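Local coordinates for protein anopheles gambiae adenosine kinase (Anopheles gambiae, PDB 3LOO) that probably phosphorylates adenosine to AMP with ATP as the phosphate donor, as an adenosine kinase of the pfkB carbohydrate kinase family, at residues A[123-128]-A[171-176]. Numbering follows the deposited sequence.
Sequences GVNVQY and RAYLQG
Tyr173 reaches from its helix to the edge strand of the large sheet, where the outer part of its ring meets the side chains of Asn125 and Gln127. The backbones stay well apart, the nearest CA atoms, those of Gln127 and Tyr173, being 9.9 Å from each other; a long aromatic side chain suits the gap. Gln127 crosses the tyrosine at about a right angle, and its CD lies 3.6 Å from Tyr173 CE2, with the amide plane inclined 59° to the ring. A bend at chi2 (-72°) folds the glutamine chain so that CG as well as the amide packs against that ring carbon. Asn125 comes from the opposite direction to Tyr173, its amide plane turned 85° from the ring, and the amide end lies beside the phenol oxygen. Asn125 and Gln127, two residues apart on one face of the strand, thus present amides to the hydroxyl end of the tyrosine, a residue that suits the place by joining a ring surface to a polar end. The tight part is this small cluster, in which Asn125 is buried. Toward the solvent the contact is looser: Gln127 and Tyr173 are partly exposed. Next in the sheet, strand 100-107 runs parallel to strand 125-131 and offers Ile101 to Tyr173 and Phe103 to Gln127, while helix 110-122 packs on the other side of the edge strand, against Val126 and Tyr128.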
loop_
_atom_site.group_PDB
_atom_site.type_symbol
_atom_site.label_atom_id
_atom_site.label_comp_id
_atom_site.label_asym_id
_atom_site.label_seq_id
_atom_site.Cartn_x
_atom_site.Cartn_y
_atom_site.Cartn_z
ATOM N N GLY A 123 13.413 -7.614 -7.560
ATOM C CA GLY A 123 13.671 -6.719 -8.695
ATOM C C GLY A 123 13.457 -5.226 -8.395
ATOM O O GLY A 123 13.686 -4.364 -9.250
ATOM N N VAL A 124 13.028 -4.898 -7.173
ATOM C CA VAL A 124 12.914 -3.488 -6.803
ATOM C C VAL A 124 14.263 -2.822 -6.689
ATOM O O VAL A 124 15.222 -3.383 -6.105
ATOM C CB VAL A 124 12.113 -3.330 -5.465
ATOM C CG1 VAL A 124 11.852 -1.862 -5.147
ATOM C CG2 VAL A 124 10.793 -4.129 -5.571
ATOM N N ASN A 125 14.337 -1.604 -7.221
ATOM C CA ASN A 125 15.429 -0.717 -6.933
ATOM C C ASN A 125 15.070 -0.004 -5.615
ATOM O O ASN A 125 14.312 0.969 -5.614
ATOM C CB ASN A 125 15.640 0.279 -8.088
ATOM C CG ASN A 125 16.747 1.272 -7.804
ATOM O OD1 ASN A 125 17.366 1.215 -6.747
ATOM N ND2 ASN A 125 17.010 2.192 -8.745
ATOM N N VAL A 126 15.628 -0.476 -4.502
ATOM C CA VAL A 126 15.314 0.142 -3.214
ATOM C C VAL A 126 16.252 1.306 -2.952
ATOM O O VAL A 126 17.462 1.170 -3.053
ATOM C CB VAL A 126 15.355 -0.828 -1.998
ATOM C CG1 VAL A 126 14.600 -2.096 -2.320
ATOM C CG2 VAL A 126 16.748 -1.123 -1.628
ATOM N N GLN A 127 15.664 2.437 -2.631
ATOM C CA GLN A 127 16.438 3.646 -2.366
ATOM C C GLN A 127 16.099 4.133 -0.968
ATOM O O GLN A 127 15.446 5.158 -0.776
ATOM C CB GLN A 127 16.163 4.657 -3.463
ATOM C CG GLN A 127 16.687 4.182 -4.826
ATOM C CD GLN A 127 18.211 4.213 -4.931
ATOM O OE1 GLN A 127 18.824 3.321 -5.535
ATOM N NE2 GLN A 127 18.828 5.255 -4.374
ATOM N N TYR A 128 16.491 3.308 0.007
ATOM C CA TYR A 128 16.185 3.569 1.424
ATOM C C TYR A 128 17.004 4.744 1.960
ATOM O O TYR A 128 18.218 4.791 1.772
ATOM C CB TYR A 128 16.512 2.360 2.313
ATOM C CG TYR A 128 15.672 1.097 2.168
ATOM C CD1 TYR A 128 14.326 1.111 1.741
ATOM C CD2 TYR A 128 16.240 -0.131 2.481
ATOM C CE1 TYR A 128 13.594 -0.108 1.640
ATOM C CE2 TYR A 128 15.511 -1.325 2.411
ATOM C CZ TYR A 128 14.197 -1.312 1.988
ATOM O OH TYR A 128 13.535 -2.552 1.905
ATOM N N ARG A 171 16.506 13.062 -7.223
ATOM C CA ARG A 171 15.725 13.916 -8.119
ATOM C C ARG A 171 15.708 13.467 -9.578
ATOM O O ARG A 171 14.696 13.644 -10.249
ATOM C CB ARG A 171 16.011 15.419 -7.950
ATOM C CG ARG A 171 17.433 15.829 -8.072
ATOM C CD ARG A 171 17.746 17.060 -7.172
ATOM N NE ARG A 171 16.794 18.160 -7.335
ATOM C CZ ARG A 171 16.785 19.005 -8.369
ATOM N NH1 ARG A 171 17.678 18.885 -9.352
ATOM N NH2 ARG A 171 15.877 19.977 -8.424
ATOM N N ALA A 172 16.793 12.851 -10.057
ATOM C CA ALA A 172 16.772 12.254 -11.401
ATOM C C ALA A 172 15.739 11.093 -11.464
ATOM O O ALA A 172 15.022 10.926 -12.444
ATOM C CB ALA A 172 18.192 11.769 -11.815
ATOM N N TYR A 173 15.655 10.323 -10.389
ATOM C CA TYR A 173 14.645 9.245 -10.296
ATOM C C TYR A 173 13.193 9.791 -10.328
ATOM O O TYR A 173 12.359 9.252 -11.042
ATOM C CB TYR A 173 14.838 8.432 -9.038
ATOM C CG TYR A 173 15.998 7.454 -9.038
ATOM C CD1 TYR A 173 16.359 6.740 -10.196
ATOM C CD2 TYR A 173 16.696 7.189 -7.855
ATOM C CE1 TYR A 173 17.416 5.810 -10.167
ATOM C CE2 TYR A 173 17.735 6.252 -7.814
ATOM C CZ TYR A 173 18.087 5.573 -8.985
ATOM O OH TYR A 173 19.091 4.638 -8.949
ATOM N N LEU A 174 12.927 10.889 -9.623
ATOM C CA LEU A 174 11.590 11.524 -9.661
ATOM C C LEU A 174 11.315 12.077 -11.070
ATOM O O LEU A 174 10.229 11.877 -11.630
ATOM C CB LEU A 174 11.475 12.645 -8.613
ATOM C CG LEU A 174 11.435 12.170 -7.153
ATOM C CD1 LEU A 174 11.323 13.399 -6.253
ATOM C CD2 LEU A 174 10.272 11.181 -6.884
ATOM N N GLN A 175 12.320 12.738 -11.648
ATOM C CA GLN A 175 12.165 13.346 -12.987
ATOM C C GLN A 175 11.900 12.308 -14.046
ATOM O O GLN A 175 11.120 12.564 -14.955
ATOM C CB GLN A 175 13.397 14.165 -13.366
ATOM C CG GLN A 175 13.457 15.483 -12.612
ATOM C CD GLN A 175 14.639 16.382 -13.021
ATOM O OE1 GLN A 175 15.071 17.255 -12.252
ATOM N NE2 GLN A 175 15.147 16.189 -14.240
ATOM N N GLY A 176 12.511 11.128 -13.918
ATOM C CA GLY A 176 12.361 10.062 -14.923
ATOM C C GLY A 176 11.170 9.144 -14.760
ATOM O O GLY A 176 10.873 8.315 -15.640
#